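Local structure of sulfite dehydrogenase (Paracoccus pantotrophus, 2XTS) at residues 76-82 with 174-179; 206-212 with 224-228; 296-302 with 341-347. The protein probably oxidises sulfur bound to a carrier protein in the Sox system, using a molybdenum-molybdopterin centre that works with a heme c cytochrome partner. All blocks are in the same frame, centred on the assembly; numbering follows the deposited sequence. Where two conformers were deposited one is given.

Contact 1 (76-82 with 174-179). With MTE (phosphonic acidmono-(2-amino-5,6-dimercapto-4-oxo-3,7,8a,9,10,10a-hexahydro-4H-8-oxa-1,3,9,10-tetraaza-anthracen-7-ylmethyl)ester), chain E; HEC (heme c), chain K.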
loop_
_atom_site.group_PDB
_atom_site.type_symbol
_atom_site.label_atom_id
_atom_site.label_comp_id
_atom_site.label_asym_id
_atom_site.label_seq_id
_atom_site.Cartn_x
_atom_site.Cartn_y
_atom_site.Cartn_z
ATOM N N HIS A 76 9.323 15.547 16.112
ATOM C CA HIS A 76 9.920 16.625 16.902
ATOM C C HIS A 76 10.562 16.129 18.203
ATOM O O HIS A 76 11.410 16.827 18.754
ATOM C CB HIS A 76 8.916 17.746 17.200
ATOM C CG HIS A 76 8.399 18.446 15.979
ATOM N ND1 HIS A 76 8.738 19.729 15.598
ATOM C CD2 HIS A 76 7.526 17.998 15.047
ATOM C CE1 HIS A 76 8.090 20.022 14.474
ATOM N NE2 HIS A 76 7.358 18.985 14.126
ATOM N N SER A 77 10.196 14.927 18.671
ATOM C CA SER A 77 10.883 14.286 19.805
ATOM C C SER A 77 11.031 12.793 19.548
ATOM O O SER A 77 11.070 12.001 20.473
ATOM C CB SER A 77 10.214 14.550 21.146
ATOM O OG SER A 77 8.892 14.045 21.194
ATOM N N GLY A 78 11.166 12.435 18.267
ATOM C CA GLY A 78 11.370 11.051 17.822
ATOM C C GLY A 78 10.073 10.253 17.690
ATOM O O GLY A 78 8.998 10.710 18.060
ATOM N N ALA A 79 10.194 9.052 17.140
ATOM C CA ALA A 79 9.075 8.156 16.929
ATOM C C ALA A 79 8.896 7.333 18.189
ATOM O O ALA A 79 9.755 6.522 18.519
ATOM C CB ALA A 79 9.358 7.242 15.737
ATOM N N ILE A 80 7.776 7.513 18.881
ATOM C CA ILE A 80 7.562 6.827 20.160
ATOM C C ILE A 80 6.817 5.519 19.991
ATOM O O ILE A 80 6.075 5.322 19.033
ATOM C CB ILE A 80 6.789 7.728 21.163
ATOM C CG1 ILE A 80 5.424 8.147 20.607
ATOM C CG2 ILE A 80 7.640 8.958 21.511
ATOM C CD1 ILE A 80 4.457 8.686 21.672
ATOM N N GLU A 81 7.043 4.634 20.960
ATOM C CA GLU A 81 6.360 3.374 21.066
ATOM C C GLU A 81 5.201 3.457 22.045
ATOM O O GLU A 81 5.384 3.646 23.245
ATOM C CB GLU A 81 7.331 2.296 21.525
ATOM C CG GLU A 81 6.646 0.940 21.680
ATOM C CD GLU A 81 7.509 -0.135 22.260
ATOM O OE1 GLU A 81 8.278 -0.734 21.507
ATOM O OE2 GLU A 81 7.387 -0.393 23.465
ATOM N N LEU A 82 4.002 3.320 21.519
ATOM C CA LEU A 82 2.771 3.480 22.286
ATOM C C LEU A 82 1.851 2.293 21.991
ATOM O O LEU A 82 1.266 2.179 20.914
ATOM C CB LEU A 82 2.090 4.803 21.939
ATOM C CG LEU A 82 0.795 5.160 22.687
ATOM C CD1 LEU A 82 1.002 5.060 24.183
ATOM C CD2 LEU A 82 0.343 6.560 22.255
ATOM N N ALA A 174 0.895 12.274 22.204
ATOM C CA ALA A 174 1.383 11.622 23.422
ATOM C C ALA A 174 2.877 11.781 23.634
ATOM O O ALA A 174 3.376 11.482 24.716
ATOM C CB ALA A 174 1.036 10.128 23.373
ATOM N N ASP A 175 3.585 12.225 22.592
ATOM C CA ASP A 175 5.019 12.430 22.627
ATOM C C ASP A 175 5.422 13.663 23.442
ATOM O O ASP A 175 4.593 14.500 23.783
ATOM C CB ASP A 175 5.611 12.470 21.195
ATOM C CG ASP A 175 4.998 13.534 20.290
ATOM O OD1 ASP A 175 3.789 13.860 20.434
ATOM O OD2 ASP A 175 5.726 14.005 19.378
ATOM N N ALA A 176 6.709 13.744 23.762
ATOM C CA ALA A 176 7.249 14.881 24.511
ATOM C C ALA A 176 7.016 16.202 23.793
ATOM O O ALA A 176 6.684 17.216 24.419
ATOM C CB ALA A 176 8.735 14.696 24.781
ATOM N N SER A 177 7.110 16.178 22.469
ATOM C CA SER A 177 6.979 17.401 21.711
ATOM C C SER A 177 5.550 17.930 21.679
ATOM O O SER A 177 5.375 19.106 21.420
ATOM C CB SER A 177 7.488 17.239 20.293
ATOM O OG SER A 177 6.549 16.594 19.452
ATOM N N SER A 178 4.572 17.034 21.861
ATOM C CA SER A 178 3.115 17.309 21.856
ATOM C C SER A 178 2.562 17.702 20.483
ATOM O O SER A 178 1.475 17.243 20.101
ATOM C CB SER A 178 2.685 18.328 22.922
ATOM O OG SER A 178 2.419 19.638 22.421
ATOM N N ASN A 179 3.239 18.580 19.745
ATOM C CA ASN A 179 2.772 19.006 18.432
ATOM C C ASN A 179 1.364 19.575 18.464
ATOM O O ASN A 179 0.574 19.387 17.551
ATOM C CB ASN A 179 2.835 17.850 17.439
ATOM C CG ASN A 179 2.979 18.320 15.995
ATOM O OD1 ASN A 179 2.023 18.318 15.198
ATOM N ND2 ASN A 179 4.172 18.764 15.667
HETATM N N1 MTE E . 2.599 14.583 15.565
HETATM C C2 MTE E . 3.282 14.537 16.704
HETATM N N2 MTE E . 2.660 14.086 17.815
HETATM N N3 MTE E . 4.576 14.902 16.779
HETATM C C4 MTE E . 5.272 15.360 15.699
HETATM O O4 MTE E . 6.473 15.667 15.849
HETATM N N5 MTE E . 5.136 15.992 13.274
HETATM C C6 MTE E . 4.151 16.534 12.366
HETATM C C7 MTE E . 2.975 15.615 12.078
HETATM N N8 MTE E . 2.420 15.118 13.310
HETATM C C9 MTE E . 4.584 15.468 14.429
HETATM C C10 MTE E . 3.174 15.057 14.419
HETATM C "C1'" MTE E . 4.746 16.994 11.048
HETATM S "S1'" MTE E . 5.665 18.483 11.011
HETATM C "C2'" MTE E . 4.517 16.328 9.891
HETATM S "S2'" MTE E . 5.030 16.937 8.367
HETATM C "C3'" MTE E . 3.748 15.025 9.928
HETATM O "O3'" MTE E . 3.432 14.558 11.250
HETATM C "C4'" MTE E . 4.566 13.922 9.283
HETATM O "O4'" MTE E . 3.798 12.711 9.246
HETATM P P MTE E . 4.629 11.362 9.001
HETATM O O1P MTE E . 5.245 11.652 7.599
HETATM O O2P MTE E . 5.715 11.223 10.017
HETATM O O3P MTE E . 3.606 10.281 8.945
HETATM FE FE HEC K . 15.021 23.907 24.247
HETATM C CHA HEC K . 13.376 24.587 21.355
HETATM C CHB HEC K . 13.360 26.459 25.776
HETATM C CHC HEC K . 16.391 23.005 27.174
HETATM C CHD HEC K . 17.116 21.830 22.614
HETATM N NA HEC K . 13.640 25.258 23.680
HETATM C C1A HEC K . 13.133 25.406 22.411
HETATM C C2A HEC K . 12.261 26.557 22.372
HETATM C C3A HEC K . 12.262 27.074 23.609
HETATM C C4A HEC K . 13.124 26.263 24.439
HETATM C CMA HEC K . 11.493 28.305 24.137
HETATM C CAA HEC K . 11.502 27.055 21.113
HETATM C CBA HEC K . 12.408 27.900 20.217
HETATM C CGA HEC K . 11.685 28.480 19.037
HETATM O O1A HEC K . 10.762 27.855 18.512
HETATM O O2A HEC K . 12.068 29.622 18.693
HETATM N NB HEC K . 14.872 24.553 26.106
HETATM C C1B HEC K . 14.114 25.622 26.572
HETATM C C2B HEC K . 14.137 25.617 28.019
HETATM C C3B HEC K . 15.007 24.676 28.412
HETATM C C4B HEC K . 15.452 23.983 27.228
HETATM C CMB HEC K . 13.461 26.714 28.866
HETATM C CAB HEC K . 15.380 24.272 29.830
HETATM C CBB HEC K . 14.093 23.991 30.656
HETATM N NC HEC K . 16.501 22.635 24.779
HETATM C C1C HEC K . 16.944 22.442 26.052
HETATM C C2C HEC K . 18.035 21.500 26.025
HETATM C C3C HEC K . 18.234 21.164 24.744
HETATM C C4C HEC K . 17.302 21.919 23.951
HETATM C CMC HEC K . 18.781 20.986 27.275
HETATM C CAC HEC K . 19.279 20.271 24.075
HETATM C CBC HEC K . 19.603 18.934 24.638
HETATM N ND HEC K . 15.195 23.314 22.335
HETATM C C1D HEC K . 16.067 22.338 21.894
HETATM C C2D HEC K . 15.778 21.984 20.529
HETATM C C3D HEC K . 14.612 22.809 20.157
HETATM C C4D HEC K . 14.320 23.616 21.301
HETATM C CMD HEC K . 16.414 20.927 19.637
HETATM C CAD HEC K . 13.908 22.772 18.812
HETATM C CBD HEC K . 12.797 21.726 18.864
HETATM C CGD HEC K . 11.993 21.657 17.596
HETATM O O1D HEC K . 12.128 22.547 16.718
HETATM O O2D HEC K . 11.137 20.755 17.515
HETATM O O HOH W 1 7.955 13.329 17.924
HETATM O O HOH W 2 8.804 11.758 22.984
#

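Contact 2 (206-212 with 224-228). With MTE (phosphonic acidmono-(2-amino-5,6-dimercapto-4-oxo-3,7,8a,9,10,10a-hexahydro-4H-8-oxa-1,3,9,10-tetraaza-anthracen-7-ylmethyl)ester), chain E.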
loop_
_atom_site.group_PDB
_atom_site.type_symbol
_atom_site.label_atom_id
_atom_site.label_comp_id
_atom_site.label_asym_id
_atom_site.label_seq_id
_atom_site.Cartn_x
_atom_site.Cartn_y
_atom_site.Cartn_z
ATOM N N GLU A 206 6.286 5.016 13.389
ATOM C CA GLU A 206 6.771 6.326 13.037
ATOM C C GLU A 206 5.724 7.231 12.422
ATOM O O GLU A 206 5.949 8.433 12.299
ATOM C CB GLU A 206 7.987 6.187 12.098
ATOM C CG GLU A 206 7.745 5.549 10.735
ATOM C CD GLU A 206 7.843 4.037 10.697
ATOM O OE1 GLU A 206 7.658 3.338 11.721
ATOM O OE2 GLU A 206 8.111 3.540 9.583
ATOM N N HIS A 207 4.586 6.645 12.054
ATOM C CA HIS A 207 3.447 7.374 11.489
ATOM C C HIS A 207 2.301 7.543 12.483
ATOM O O HIS A 207 1.207 7.934 12.118
ATOM C CB HIS A 207 2.953 6.707 10.205
ATOM C CG HIS A 207 3.996 6.597 9.137
ATOM N ND1 HIS A 207 4.097 5.501 8.300
ATOM C CD2 HIS A 207 4.964 7.465 8.759
ATOM C CE1 HIS A 207 5.114 5.697 7.469
ATOM N NE2 HIS A 207 5.639 6.887 7.715
ATOM N N GLY A 208 2.554 7.266 13.752
ATOM C CA GLY A 208 1.601 7.597 14.805
ATOM C C GLY A 208 0.882 6.459 15.497
ATOM O O GLY A 208 -0.081 6.712 16.207
ATOM N N TYR A 209 1.334 5.225 15.313
ATOM C CA TYR A 209 0.650 4.069 15.919
ATOM C C TYR A 209 0.345 4.313 17.373
ATOM O O TYR A 209 1.218 4.694 18.113
ATOM C CB TYR A 209 1.536 2.842 15.847
ATOM C CG TYR A 209 0.955 1.568 16.440
ATOM C CD1 TYR A 209 1.149 1.240 17.771
ATOM C CD2 TYR A 209 0.260 0.670 15.643
ATOM C CE1 TYR A 209 0.655 0.052 18.287
ATOM C CE2 TYR A 209 -0.216 -0.523 16.139
ATOM C CZ TYR A 209 -0.015 -0.821 17.460
ATOM O OH TYR A 209 -0.445 -2.010 17.961
ATOM N N PRO A 210 -0.888 4.042 17.806
ATOM C CA PRO A 210 -1.982 3.405 17.092
ATOM C C PRO A 210 -3.044 4.341 16.502
ATOM O O PRO A 210 -4.013 3.858 15.943
ATOM C CB PRO A 210 -2.594 2.501 18.165
ATOM C CG PRO A 210 -2.461 3.344 19.390
ATOM C CD PRO A 210 -1.144 4.071 19.259
ATOM N N ALA A 211 -2.874 5.656 16.608
ATOM C CA ALA A 211 -3.870 6.581 16.121
ATOM C C ALA A 211 -3.270 7.941 15.795
ATOM O O ALA A 211 -2.505 8.502 16.585
ATOM C CB ALA A 211 -5.005 6.734 17.177
ATOM N N ARG A 212 -3.641 8.489 14.638
ATOM C CA ARG A 212 -3.225 9.824 14.211
ATOM C C ARG A 212 -4.413 10.590 13.658
ATOM O O ARG A 212 -5.395 9.984 13.233
ATOM C CB ARG A 212 -2.119 9.777 13.146
ATOM C CG ARG A 212 -2.628 9.461 11.734
ATOM C CD ARG A 212 -1.527 9.494 10.701
ATOM N NE ARG A 212 -0.861 10.797 10.682
ATOM C CZ ARG A 212 0.343 11.003 10.163
ATOM N NH1 ARG A 212 0.940 10.066 9.440
ATOM N NH2 ARG A 212 0.924 12.190 10.299
ATOM N N VAL A 224 -1.622 15.340 13.592
ATOM C CA VAL A 224 -1.041 15.010 14.884
ATOM C C VAL A 224 -0.975 13.476 15.047
ATOM O O VAL A 224 -1.988 12.780 14.931
ATOM C CB VAL A 224 -1.833 15.675 16.036
ATOM C CG1 VAL A 224 -1.247 15.266 17.387
ATOM C CG2 VAL A 224 -1.844 17.182 15.899
ATOM N N LYS A 225 0.221 12.982 15.336
ATOM C CA LYS A 225 0.473 11.560 15.537
ATOM C C LYS A 225 0.394 11.188 17.018
ATOM O O LYS A 225 0.607 12.015 17.909
ATOM C CB LYS A 225 1.856 11.217 14.973
ATOM C CG LYS A 225 1.930 11.275 13.486
ATOM C CD LYS A 225 3.283 10.858 12.914
ATOM C CE LYS A 225 4.414 11.813 13.221
ATOM N NZ LYS A 225 5.685 11.258 12.704
ATOM N N TRP A 226 0.096 9.918 17.268
ATOM C CA TRP A 226 -0.014 9.398 18.635
ATOM C C TRP A 226 -0.983 10.274 19.422
ATOM O O TRP A 226 -0.720 10.657 20.555
ATOM C CB TRP A 226 1.370 9.302 19.339
ATOM C CG TRP A 226 2.470 8.755 18.471
ATOM C CD1 TRP A 226 2.637 7.448 18.137
ATOM C CD2 TRP A 226 3.551 9.463 17.864
ATOM N NE1 TRP A 226 3.742 7.296 17.342
ATOM C CE2 TRP A 226 4.311 8.521 17.151
ATOM C CE3 TRP A 226 3.969 10.788 17.871
ATOM C CZ2 TRP A 226 5.427 8.877 16.408
ATOM C CZ3 TRP A 226 5.088 11.137 17.153
ATOM C CH2 TRP A 226 5.799 10.192 16.410
ATOM N N VAL A 227 -2.121 10.611 18.806
ATOM C CA VAL A 227 -2.987 11.654 19.345
ATOM C C VAL A 227 -3.542 11.250 20.707
ATOM O O VAL A 227 -4.092 10.165 20.855
ATOM C CB VAL A 227 -4.130 12.043 18.383
ATOM C CG1 VAL A 227 -4.604 13.470 18.679
ATOM C CG2 VAL A 227 -3.689 12.038 16.981
ATOM N N ARG A 228 -3.374 12.119 21.697
ATOM C CA ARG A 228 -3.824 11.813 23.059
ATOM C C ARG A 228 -4.954 12.667 23.593
ATOM O O ARG A 228 -5.663 12.252 24.518
ATOM C CB ARG A 228 -2.651 11.887 24.050
ATOM C CG ARG A 228 -2.344 13.260 24.580
ATOM C CD ARG A 228 -1.346 13.194 25.685
ATOM N NE ARG A 228 -1.198 14.491 26.345
ATOM C CZ ARG A 228 -0.370 14.728 27.356
ATOM N NH1 ARG A 228 0.460 13.780 27.795
ATOM N NH2 ARG A 228 -0.366 15.924 27.923
HETATM N N1 MTE E . 2.599 14.583 15.565
HETATM C C2 MTE E . 3.282 14.537 16.704
HETATM N N2 MTE E . 2.660 14.086 17.815
HETATM N N3 MTE E . 4.576 14.902 16.779
HETATM C C4 MTE E . 5.272 15.360 15.699
HETATM O O4 MTE E . 6.473 15.667 15.849
HETATM N N5 MTE E . 5.136 15.992 13.274
HETATM C C6 MTE E . 4.151 16.534 12.366
HETATM C C7 MTE E . 2.975 15.615 12.078
HETATM N N8 MTE E . 2.420 15.118 13.310
HETATM C C9 MTE E . 4.584 15.468 14.429
HETATM C C10 MTE E . 3.174 15.057 14.419
HETATM C "C1'" MTE E . 4.746 16.994 11.048
HETATM S "S1'" MTE E . 5.665 18.483 11.011
HETATM C "C2'" MTE E . 4.517 16.328 9.891
HETATM S "S2'" MTE E . 5.030 16.937 8.367
HETATM C "C3'" MTE E . 3.748 15.025 9.928
HETATM O "O3'" MTE E . 3.432 14.558 11.250
HETATM C "C4'" MTE E . 4.566 13.922 9.283
HETATM O "O4'" MTE E . 3.798 12.711 9.246
HETATM P P MTE E . 4.629 11.362 9.001
HETATM O O1P MTE E . 5.245 11.652 7.599
HETATM O O2P MTE E . 5.715 11.223 10.017
HETATM O O3P MTE E . 3.606 10.281 8.945
#

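Contact 3 (296-302 with 341-347)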
loop_
_atom_site.group_PDB
_atom_site.type_symbol
_atom_site.label_atom_id
_atom_site.label_comp_id
_atom_site.label_asym_id
_atom_site.label_seq_id
_atom_site.Cartn_x
_atom_site.Cartn_y
_atom_site.Cartn_z
ATOM N N ARG A 296 -9.777 18.209 -6.325
ATOM C CA ARG A 296 -9.228 17.325 -7.327
ATOM C C ARG A 296 -8.346 18.067 -8.309
ATOM O O ARG A 296 -8.615 19.207 -8.678
ATOM C CB ARG A 296 -10.349 16.686 -8.130
ATOM C CG ARG A 296 -11.321 15.816 -7.313
ATOM C CD ARG A 296 -12.528 15.416 -8.178
ATOM N NE ARG A 296 -13.553 14.680 -7.429
ATOM C CZ ARG A 296 -13.649 13.352 -7.364
ATOM N NH1 ARG A 296 -12.766 12.553 -7.972
ATOM N NH2 ARG A 296 -14.636 12.811 -6.657
ATOM N N ILE A 297 -7.306 17.385 -8.760
ATOM C CA ILE A 297 -6.555 17.809 -9.936
ATOM C C ILE A 297 -7.434 17.589 -11.161
ATOM O O ILE A 297 -8.037 16.542 -11.307
ATOM C CB ILE A 297 -5.219 17.005 -10.066
ATOM C CG1 ILE A 297 -4.262 17.361 -8.929
ATOM C CG2 ILE A 297 -4.573 17.200 -11.440
ATOM C CD1 ILE A 297 -3.849 18.771 -8.846
ATOM N N THR A 298 -7.496 18.575 -12.041
ATOM C CA THR A 298 -8.257 18.449 -13.278
ATOM C C THR A 298 -7.370 18.239 -14.479
ATOM O O THR A 298 -7.786 17.597 -15.417
ATOM C CB THR A 298 -9.157 19.652 -13.500
ATOM O OG1 THR A 298 -8.385 20.848 -13.488
ATOM C CG2 THR A 298 -10.222 19.717 -12.434
ATOM N N ARG A 299 -6.155 18.779 -14.463
ATOM C CA ARG A 299 -5.171 18.491 -15.483
ATOM C C ARG A 299 -3.768 18.827 -15.053
ATOM O O ARG A 299 -3.563 19.550 -14.073
ATOM C CB ARG A 299 -5.511 19.135 -16.824
ATOM C CG ARG A 299 -5.040 20.520 -17.014
ATOM C CD ARG A 299 -5.360 21.016 -18.437
ATOM N NE ARG A 299 -4.667 22.267 -18.686
ATOM C CZ ARG A 299 -5.145 23.455 -18.337
ATOM N NH1 ARG A 299 -6.306 23.559 -17.708
ATOM N NH2 ARG A 299 -4.443 24.545 -18.593
ATOM N N VAL A 300 -2.824 18.247 -15.773
ATOM C CA VAL A 300 -1.426 18.588 -15.637
ATOM C C VAL A 300 -0.857 18.882 -17.010
ATOM O O VAL A 300 -1.000 18.087 -17.923
ATOM C CB VAL A 300 -0.588 17.472 -14.954
ATOM C CG1 VAL A 300 0.848 17.944 -14.743
ATOM C CG2 VAL A 300 -1.246 17.030 -13.644
ATOM N N ASP A 301 -0.230 20.046 -17.145
ATOM C CA ASP A 301 0.480 20.414 -18.377
ATOM C C ASP A 301 1.976 20.164 -18.184
ATOM O O ASP A 301 2.498 20.373 -17.085
ATOM C CB ASP A 301 0.224 21.868 -18.742
ATOM C CG ASP A 301 -1.240 22.160 -19.017
ATOM O OD1 ASP A 301 -1.987 21.274 -19.464
ATOM O OD2 ASP A 301 -1.638 23.315 -18.754
ATOM N N VAL A 302 2.652 19.732 -19.237
ATOM C CA VAL A 302 4.073 19.470 -19.236
ATOM C C VAL A 302 4.744 20.318 -20.328
ATOM O O VAL A 302 4.213 20.438 -21.445
ATOM C CB VAL A 302 4.330 17.967 -19.431
ATOM C CG1 VAL A 302 5.800 17.701 -19.706
ATOM C CG2 VAL A 302 3.876 17.205 -18.224
ATOM N N GLN A 341 9.184 20.887 -17.217
ATOM C CA GLN A 341 8.357 21.440 -16.159
ATOM C C GLN A 341 6.984 20.792 -16.190
ATOM O O GLN A 341 6.511 20.385 -17.261
ATOM C CB GLN A 341 8.161 22.938 -16.347
ATOM C CG GLN A 341 9.412 23.778 -16.286
ATOM C CD GLN A 341 9.132 25.252 -16.404
ATOM O OE1 GLN A 341 8.121 25.665 -16.955
ATOM N NE2 GLN A 341 10.038 26.058 -15.847
ATOM N N SER A 342 6.340 20.731 -15.028
ATOM C CA SER A 342 4.961 20.347 -14.943
ATOM C C SER A 342 4.185 21.422 -14.188
ATOM O O SER A 342 4.715 22.074 -13.270
ATOM C CB SER A 342 4.806 18.977 -14.299
ATOM O OG SER A 342 5.332 18.922 -12.986
ATOM N N ARG A 343 2.927 21.588 -14.572
ATOM C CA ARG A 343 2.055 22.626 -14.006
ATOM C C ARG A 343 0.671 22.037 -13.749
ATOM O O ARG A 343 -0.041 21.693 -14.704
ATOM C CB ARG A 343 1.967 23.808 -14.970
ATOM C CG ARG A 343 1.114 24.965 -14.540
ATOM C CD ARG A 343 1.158 26.047 -15.627
ATOM N NE ARG A 343 0.476 25.636 -16.857
ATOM C CZ ARG A 343 0.480 26.325 -17.998
ATOM N NH1 ARG A 343 1.181 27.447 -18.105
ATOM N NH2 ARG A 343 -0.189 25.870 -19.053
ATOM N N ALA A 344 0.307 21.914 -12.469
ATOM C CA ALA A 344 -0.992 21.370 -12.083
ATOM C C ALA A 344 -2.110 22.402 -12.107
ATOM O O ALA A 344 -1.877 23.583 -11.829
ATOM C CB ALA A 344 -0.908 20.795 -10.698
ATOM N N VAL A 345 -3.324 21.950 -12.409
ATOM C CA VAL A 345 -4.527 22.751 -12.337
ATOM C C VAL A 345 -5.515 21.966 -11.501
ATOM O O VAL A 345 -5.654 20.756 -11.667
ATOM C CB VAL A 345 -5.125 23.016 -13.728
ATOM C CG1 VAL A 345 -6.372 23.933 -13.610
ATOM C CG2 VAL A 345 -4.050 23.600 -14.658
ATOM N N ASP A 346 -6.169 22.630 -10.547
ATOM C CA ASP A 346 -7.181 21.955 -9.747
ATOM C C ASP A 346 -8.593 22.434 -10.084
ATOM O O ASP A 346 -8.789 23.360 -10.867
ATOM C CB ASP A 346 -6.866 21.979 -8.238
ATOM C CG ASP A 346 -7.055 23.317 -7.580
ATOM O OD1 ASP A 346 -7.925 24.107 -8.022
ATOM O OD2 ASP A 346 -6.344 23.551 -6.576
ATOM N N GLU A 347 -9.580 21.792 -9.473
ATOM C CA GLU A 347 -10.981 22.040 -9.814
ATOM C C GLU A 347 -11.473 23.435 -9.477
ATOM O O GLU A 347 -12.546 23.832 -9.925
ATOM C CB GLU A 347 -11.890 21.004 -9.160
ATOM C CG GLU A 347 -11.921 21.086 -7.655
ATOM C CD GLU A 347 -12.889 20.079 -7.081
ATOM O OE1 GLU A 347 -12.432 19.063 -6.531
ATOM O OE2 GLU A 347 -14.124 20.278 -7.226
HETATM O O HOH W 3 -10.246 23.532 -13.384
HETATM O O HOH W 4 -1.369 23.735 -16.322
#

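Contact 1 (76-82 with 174-179)
Ser77 and Ser177 join two loops, one following strand 74-75 and the other strand 168-173, through a single direct hydrogen bond: Ser177 N donates to Ser77 OG at 3.1 Å. The hydroxyl of Ser77 sits between its own backbone N and carbonyl carbon (chi1 61°), which swings it toward the 174-179 loop. Water extends this polar seam. Water 2 links Ser77 OG to the amide of Ala176, while water 1 accepts from Ser77 N and lies 2.7 Å from Asp175 OD2.

The two loops line the molybdopterin pocket of the sulfite-oxidase-like domain, and Asp175 reads the pterin edge with both carboxylate oxygens. MTE N2 donates to Asp175 OD1 at 2.9 Å in a nearly straight bond (170°), and MTE N3 donates to Asp175 OD2 at 3.0 Å. Ser177 OG gives a further bond of 2.7 Å to Asp175 OD2, coming from above the carboxylate plane by 54°; together with the pterin it probably fixes the rotation of the acid. Asn179 lays its CB over the face of the pterin at C2.

His76 packs its CB 3.4 Å from Ser177 CB and turns its ring to the heme, where ND1 donates a hydrogen bond of 3.2 Å to the propionate oxygen HEC O2D at the edge of the imidazole. Ser51, Arg240 and Ser244 also hydrogen-bond to this heme.

The apolar part lies at the other end. Ala174 CB meets Leu82 CD2 at 3.8 Å, and the Ile80 CD1 methyl rests against the peptide between Ala174 and Asp175, with Trp14 of the second subunit packing on Ile80 and Leu82.

Contact 2 (206-212 with 224-228)
Gly208 and Lys225 bring two loop backbones within 4.2 Å at their CA atoms, and Val227 N ties the two segments by a hydrogen bond of 3.1 Å to Ala211 O. Both segments belong to the molybdopterin-binding domain and clasp the cofactor from its phosphate to its pterin. A CB on Gly208 would be tight against Lys225 CB and, at these backbone angles, jammed against His207 O; its CA instead makes a CH-pi contact over the five-membered ring of Trp226, 3.5 Å from the centroid. Trp226 NE1 bonds to Lys205 O, which probably helps fix the rotation of the indole.

At the phosphate, Arg212 NH1 donates to MTE O3P at 2.7 Å and Arg212 NH2 to the ester oxygen MTE O4' in a nearly straight bond (175°). Lys225 bends at chi3 (-68°) to set NZ between MTE O2P, 2.7 Å away, and Glu206 O, 2.9 Å away; Arg74 O also takes a bond from this ammonium. The positive groups thus probably balance the phosphate charge.

At the pterin the same lysine uses its backbone, Lys225 N donating to MTE N1 at 2.9 Å and Lys225 O accepting from MTE N2. Between these two ends, Lys225 CG lies 3.4 Å above the plane of the Arg212 guanidinium, offset toward its rim.

Contact 3 (296-302 with 341-347)
A classic beta bulge, in which Thr298 and Arg299 both face Val345, shifts the register of the antiparallel pairing by one residue between two strands in the dimerisation domain, whose family belongs to the immunoglobulin-like E-set group. The short strand axes run at 157° to each other. Thr298 N donates a hydrogen bond of 2.9 Å to Val345 O, while Arg299 N reaches the same oxygen only weakly; Val345 N answers with a bond of 2.9 Å to Arg299 O. Beyond the bulge, Asp301 and Arg343 form a regular hydrogen-bonded pair, their backbones bonded both ways. At the exposed end, Glu347 OE1 uses its anti lone pair to accept from Arg296 N at 2.8 Å, and Glu347 N returns a bond to Arg296 O.

Arg299, Val345, Asp301 and Arg343 share one face of the sheet, the three charged residues forming a salt-bridge network. With CG between the backbone N and the carbonyl carbon (chi1 87°) and an extended chain beyond, Arg299 grips Asp301 side-on: NE bonds to OD1 at 3.0 Å and NH2 to OD2 at 3.1 Å. Val345 CG2 lies over the centre of the Arg299 guanidinium, 3.7 Å above its plane. Asp301 OD2 also accepts from Arg343 NH2 at 3.0 Å on the anti side, almost straight at 176°; water 4 bridges OD2 to Arg343 NE and O, and Asp301 OD1 also hydrogen-bonds to Thr312 OG1. Replacing Arg299 with an alanine would probably cost Asp301 its two-nitrogen grip, leaving Arg343 as the arginine that meets it, and uncover Val345 CG2.

Cys164 O of the cytochrome chain accepts from Arg343 NH2. On the reverse face Val300, Val302 and Ser342 pack on Phe327 of strand 325-333. In the sheet, strand 297-303 lies between strands 311-316 and 338-346, the latter bordered in turn by strand 375-378.

Contacts 1 and 2 belong to the molybdopterin-binding domain, touch each other and hold the same cofactor: Ala174 N probably bonds to Trp226 O, 2.8 Å away, and Leu82 O packs on Tyr209 and Pro210. Both are buried and built mostly from loops, yet contact 1 presents a carboxylate to the pterin and a histidine to the heme, whereas contact 2 brings cationic groups to the phosphate. Contact 3 lies on the far side of the chain's centre, its centre about 32 Å from that of contact 2, away from the cofactor and heme sites. There antiparallel strand pairing, with one bulge, dominates; its middle is buried, its Arg296 and Glu347 end exposed, and Arg299, Asp301 and Arg343 pair their charges.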